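Local coordinates for beta sliding clamp (Bartonella birtlesii LL-WM9, PDB 6PTR), which probably encircles DNA as a ring-shaped head-to-tail homodimer and tethers DNA polymerases and other proteins to it for processive replication, at residues Y80-Y83 and D84-K88; N33-P36 and I37-N40. One frame throughout, in Å; residues are numbered along the deposited sequence.

Contact 1: Y80-Y83 and D84-K88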
loop_
_atom_site.group_PDB
_atom_site.type_symbol
_atom_site.label_atom_id
_atom_site.label_comp_id
_atom_site.label_asym_id
_atom_site.label_seq_id
_atom_site.Cartn_x
_atom_site.Cartn_y
_atom_site.Cartn_z
ATOM N N TYR C 80 2.146 -8.768 -17.601
ATOM C CA TYR C 80 2.206 -7.614 -16.711
ATOM C C TYR C 80 2.769 -6.398 -17.439
ATOM O O TYR C 80 2.304 -5.273 -17.223
ATOM C CB TYR C 80 3.012 -7.946 -15.464
ATOM C CG TYR C 80 2.175 -8.780 -14.507
ATOM C CD1 TYR C 80 1.240 -8.182 -13.669
ATOM C CD2 TYR C 80 2.306 -10.161 -14.458
ATOM C CE1 TYR C 80 0.463 -8.938 -12.808
ATOM C CE2 TYR C 80 1.546 -10.921 -13.591
ATOM C CZ TYR C 80 0.618 -10.304 -12.777
ATOM O OH TYR C 80 -0.154 -11.066 -11.924
ATOM N N LEU C 81 3.750 -6.612 -18.318
ATOM C CA LEU C 81 4.278 -5.511 -19.128
ATOM C C LEU C 81 3.204 -4.935 -20.037
ATOM O O LEU C 81 3.050 -3.712 -20.143
ATOM C CB LEU C 81 5.459 -5.987 -19.974
ATOM C CG LEU C 81 6.037 -4.959 -20.955
ATOM C CD1 LEU C 81 6.469 -3.672 -20.210
ATOM C CD2 LEU C 81 7.224 -5.559 -21.710
ATOM N N LEU C 82 2.463 -5.802 -20.731
ATOM C CA LEU C 82 1.408 -5.294 -21.599
ATOM C C LEU C 82 0.379 -4.517 -20.795
ATOM O O LEU C 82 -0.048 -3.439 -21.210
ATOM C CB LEU C 82 0.734 -6.433 -22.343
ATOM C CG LEU C 82 -0.382 -6.023 -23.293
ATOM C CD1 LEU C 82 0.134 -5.080 -24.398
ATOM C CD2 LEU C 82 -1.006 -7.270 -23.894
ATOM N N TYR C 83 -0.020 -5.048 -19.631
ATOM C CA TYR C 83 -0.976 -4.335 -18.781
ATOM C C TYR C 83 -0.437 -2.970 -18.363
ATOM O O TYR C 83 -1.149 -1.959 -18.428
ATOM C CB TYR C 83 -1.316 -5.168 -17.538
ATOM C CG TYR C 83 -2.454 -4.572 -16.735
ATOM C CD1 TYR C 83 -3.755 -4.673 -17.191
ATOM C CD2 TYR C 83 -2.221 -3.893 -15.540
ATOM C CE1 TYR C 83 -4.811 -4.131 -16.478
ATOM C CE2 TYR C 83 -3.277 -3.341 -14.807
ATOM C CZ TYR C 83 -4.574 -3.472 -15.291
ATOM O OH TYR C 83 -5.648 -2.932 -14.603
ATOM N N ASP C 84 0.823 -2.918 -17.914
ATOM C CA ASP C 84 1.379 -1.644 -17.472
ATOM C C ASP C 84 1.445 -0.645 -18.621
ATOM O O ASP C 84 1.239 0.559 -18.410
ATOM C CB ASP C 84 2.759 -1.857 -16.852
ATOM C CG ASP C 84 2.698 -2.593 -15.519
ATOM O OD1 ASP C 84 1.640 -2.561 -14.855
ATOM O OD2 ASP C 84 3.714 -3.204 -15.130
ATOM N N ILE C 85 1.722 -1.113 -19.840
ATOM C CA ILE C 85 1.748 -0.214 -20.991
ATOM C C ILE C 85 0.353 0.342 -21.266
ATOM O O ILE C 85 0.152 1.563 -21.340
ATOM C CB ILE C 85 2.321 -0.936 -22.226
ATOM C CG1 ILE C 85 3.828 -1.146 -22.063
ATOM C CG2 ILE C 85 1.973 -0.174 -23.517
ATOM C CD1 ILE C 85 4.389 -2.156 -23.074
ATOM N N VAL C 86 -0.638 -0.545 -21.382
ATOM C CA VAL C 86 -1.993 -0.104 -21.706
ATOM C C VAL C 86 -2.549 0.811 -20.613
ATOM O O VAL C 86 -3.264 1.788 -20.900
ATOM C CB VAL C 86 -2.886 -1.338 -21.948
ATOM C CG1 VAL C 86 -4.343 -0.905 -22.308
ATOM C CG2 VAL C 86 -2.320 -2.182 -23.089
ATOM N N ARG C 87 -2.208 0.542 -19.353
ATOM C CA ARG C 87 -2.636 1.427 -18.268
ATOM C C ARG C 87 -2.244 2.879 -18.511
ATOM O O ARG C 87 -2.972 3.794 -18.114
ATOM C CB ARG C 87 -2.054 0.955 -16.938
ATOM C CG ARG C 87 -2.460 1.818 -15.738
ATOM C CD ARG C 87 -1.706 1.355 -14.508
ATOM N NE ARG C 87 -0.349 0.972 -14.887
ATOM C CZ ARG C 87 0.734 1.725 -14.721
ATOM N NH1 ARG C 87 0.660 2.930 -14.139
ATOM N NH2 ARG C 87 1.905 1.254 -15.132
ATOM N N LYS C 88 -1.103 3.119 -19.154
ATOM C CA LYS C 88 -0.616 4.473 -19.364
ATOM C C LYS C 88 -1.068 5.087 -20.681
ATOM O O LYS C 88 -0.766 6.263 -20.928
ATOM C CB LYS C 88 0.912 4.504 -19.316
ATOM C CG LYS C 88 1.497 4.060 -18.004
ATOM C CD LYS C 88 2.991 4.275 -18.020
ATOM C CE LYS C 88 3.639 3.566 -16.847
ATOM N NZ LYS C 88 5.108 3.721 -16.916
#
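Leu81 and Ile85, one helical turn apart, touch through their outermost methyls, Leu81 CD1 lying 3.9 Å from Ile85 CD1, with the two side chains crossing at a slant. One residue on, Leu82 and Val86 run side by side in the same direction, and Leu82 CD1 meets Val86 CG2 at 4.0 Å. In Val86, chi1 of -180° sets CG1 opposite the backbone N and CG2 beside it, where CG2 also rests on the Leu82 carbonyl oxygen, at 3.2 Å. Four successive alpha-helical bonds set this spacing: Asp84 N to Tyr80 O, Ile85 N to Leu81 O, Val86 N to Leu82 O at 3.0 Å and nearly straight (173°), and Arg87 N to Tyr83 O. On another side of the helix the Asp84 carboxylate is turned 60° from the Tyr83 ring. Arg87, bent at chi3, brings NH2 back to Asp84 OD1 in a long salt bridge of 3.8 Å.

At the dimer interface, Lys88 NZ forms a salt bridge with Asp283 of the second subunit, and Thr287 of that subunit packs against Leu81, Asp84 and Ile85. Within the N-terminal domain, helix 79-88 packs beside helix 15-26 through Leu82 and Val86, with Tyr83 stacking on Phe19 and His26, and against strand 114-119, where Leu81 meets Leu118 and Ile85 both Leu118 and Phe116.

Contact 2: N33-P36 and I37-N40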
loop_
_atom_site.group_PDB
_atom_site.type_symbol
_atom_site.label_atom_id
_atom_site.label_comp_id
_atom_site.label_asym_id
_atom_site.label_seq_id
_atom_site.Cartn_x
_atom_site.Cartn_y
_atom_site.Cartn_z
ATOM N N ASN C 33 6.568 -16.683 -11.256
ATOM C CA ASN C 33 6.728 -17.735 -12.252
ATOM C C ASN C 33 8.031 -17.574 -13.032
ATOM O O ASN C 33 8.455 -16.461 -13.354
ATOM C CB ASN C 33 5.553 -17.733 -13.236
ATOM C CG ASN C 33 5.885 -18.454 -14.524
ATOM O OD1 ASN C 33 5.933 -19.682 -14.562
ATOM N ND2 ASN C 33 6.151 -17.693 -15.582
ATOM N N THR C 34 8.640 -18.717 -13.377
ATOM C CA THR C 34 9.924 -18.752 -14.062
ATOM C C THR C 34 9.891 -19.386 -15.455
ATOM O O THR C 34 10.902 -19.313 -16.164
ATOM C CB THR C 34 10.959 -19.492 -13.191
ATOM O OG1 THR C 34 12.280 -19.048 -13.523
ATOM C CG2 THR C 34 10.856 -21.003 -13.391
ATOM N N VAL C 35 8.780 -19.989 -15.876
ATOM C CA VAL C 35 8.668 -20.601 -17.199
ATOM C C VAL C 35 8.201 -19.520 -18.175
ATOM O O VAL C 35 7.064 -19.048 -18.044
ATOM C CB VAL C 35 7.698 -21.787 -17.191
ATOM C CG1 VAL C 35 7.359 -22.209 -18.612
ATOM C CG2 VAL C 35 8.282 -22.950 -16.406
ATOM N N PRO C 36 9.019 -19.124 -19.161
ATOM C CA PRO C 36 8.746 -17.867 -19.885
ATOM C C PRO C 36 7.370 -17.770 -20.520
ATOM O O PRO C 36 6.737 -16.713 -20.405
ATOM C CB PRO C 36 9.857 -17.831 -20.944
ATOM C CG PRO C 36 10.977 -18.586 -20.317
ATOM C CD PRO C 36 10.336 -19.687 -19.511
ATOM N N ILE C 37 6.881 -18.825 -21.192
ATOM C CA ILE C 37 5.575 -18.724 -21.849
ATOM C C ILE C 37 4.464 -18.450 -20.832
ATOM O O ILE C 37 3.457 -17.801 -21.158
ATOM C CB ILE C 37 5.279 -20.002 -22.675
ATOM C CG1 ILE C 37 4.079 -19.777 -23.598
ATOM C CG2 ILE C 37 5.031 -21.203 -21.782
ATOM C CD1 ILE C 37 4.298 -18.672 -24.604
ATOM N N LEU C 38 4.611 -18.934 -19.599
ATOM C CA LEU C 38 3.534 -18.768 -18.623
ATOM C C LEU C 38 3.433 -17.352 -18.078
ATOM O O LEU C 38 2.461 -17.047 -17.377
ATOM C CB LEU C 38 3.701 -19.756 -17.461
ATOM C CG LEU C 38 3.540 -21.222 -17.848
ATOM C CD1 LEU C 38 3.808 -22.104 -16.642
ATOM C CD2 LEU C 38 2.148 -21.499 -18.459
ATOM N N SER C 39 4.402 -16.492 -18.370
ATOM C CA SER C 39 4.296 -15.080 -18.034
ATOM C C SER C 39 3.547 -14.280 -19.093
ATOM O O SER C 39 3.319 -13.085 -18.905
ATOM C CB SER C 39 5.690 -14.489 -17.808
ATOM O OG SER C 39 6.262 -15.058 -16.647
ATOM N N ASN C 40 3.121 -14.917 -20.166
ATOM C CA ASN C 40 2.537 -14.211 -21.294
ATOM C C ASN C 40 1.027 -14.379 -21.340
ATOM O O ASN C 40 0.473 -15.361 -20.836
ATOM C CB ASN C 40 3.156 -14.708 -22.598
ATOM C CG ASN C 40 4.552 -14.157 -22.808
ATOM O OD1 ASN C 40 5.190 -13.660 -21.867
ATOM N ND2 ASN C 40 5.035 -14.233 -24.036
HETATM O O HOH W 1 7.743 -14.250 -21.161
#
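An Asx turn at Asn33 runs directly into a short 3-10 turn through Pro36 to Ser39, in the loop that leads from helix 15-26 to strand 40-46. The side-chain amide of Asn33 bonds to both. Its OD1 closes the Asx turn by accepting from Val35 N at 3.2 Å, the donor standing above the carbonyl plane. Its ND2 crosses to Ser39 OG at 2.8 Å and also donates to Val35 O at 3.0 Å, the latter bond nearly straight (173°). Both acceptors lie in the amide plane, so the two bonds from one nitrogen fix the rotation of the group. With CG swung away from the backbone N (chi1 160°), the amide is carried over the turn, where OD1 also packs against Leu38 CB and CD1.

Val35 O is gripped twice: Leu38 N, 2.9 Å away, approaches from the face of the carbonyl plane opposite Asn33 ND2. This bond and the next, Ser39 N to Pro36 O, join residues three apart, as expected of a 3-10 turn. Apolar contacts line one flank, Val35 CB meeting Leu38 CD1 at 3.9 Å and Val35 CG1 lying near Ile37 CG2.

From within the turn, Ile37 packs on Leu121, Asp125 and Phe126, and Leu38 on Pro127, joining the loop to the segment after strand 114-119. Asn40, at the start of strand 40-46, donates through ND2 to Thr76 OG1 on the neighbouring strand 71-78. A single water donates one hydrogen to Pro36 O at 2.8 Å and the other to Asn40 OD1 at 2.7 Å.

Overall arrangement
Both contacts belong to the N-terminal domain and lie on the same side of the chain's centre, their own centres about 17 Å apart and their nearest atoms about 5 Å apart without touching. Contact 2 comes first along the chain, between helix 15-26 and strand 40-46; contact 1 follows on helix 79-88, after strand 71-78. Strands 40-46 and 71-78 are antiparallel neighbours in one sheet, so the loop entering the first and the helix leaving the second come close together, and Ser39 makes a backbone hydrogen bond with Ala79. Contact 1 lies at the subunit interface, consistent with a part in closing the ring, while contact 2 stays within its own chain.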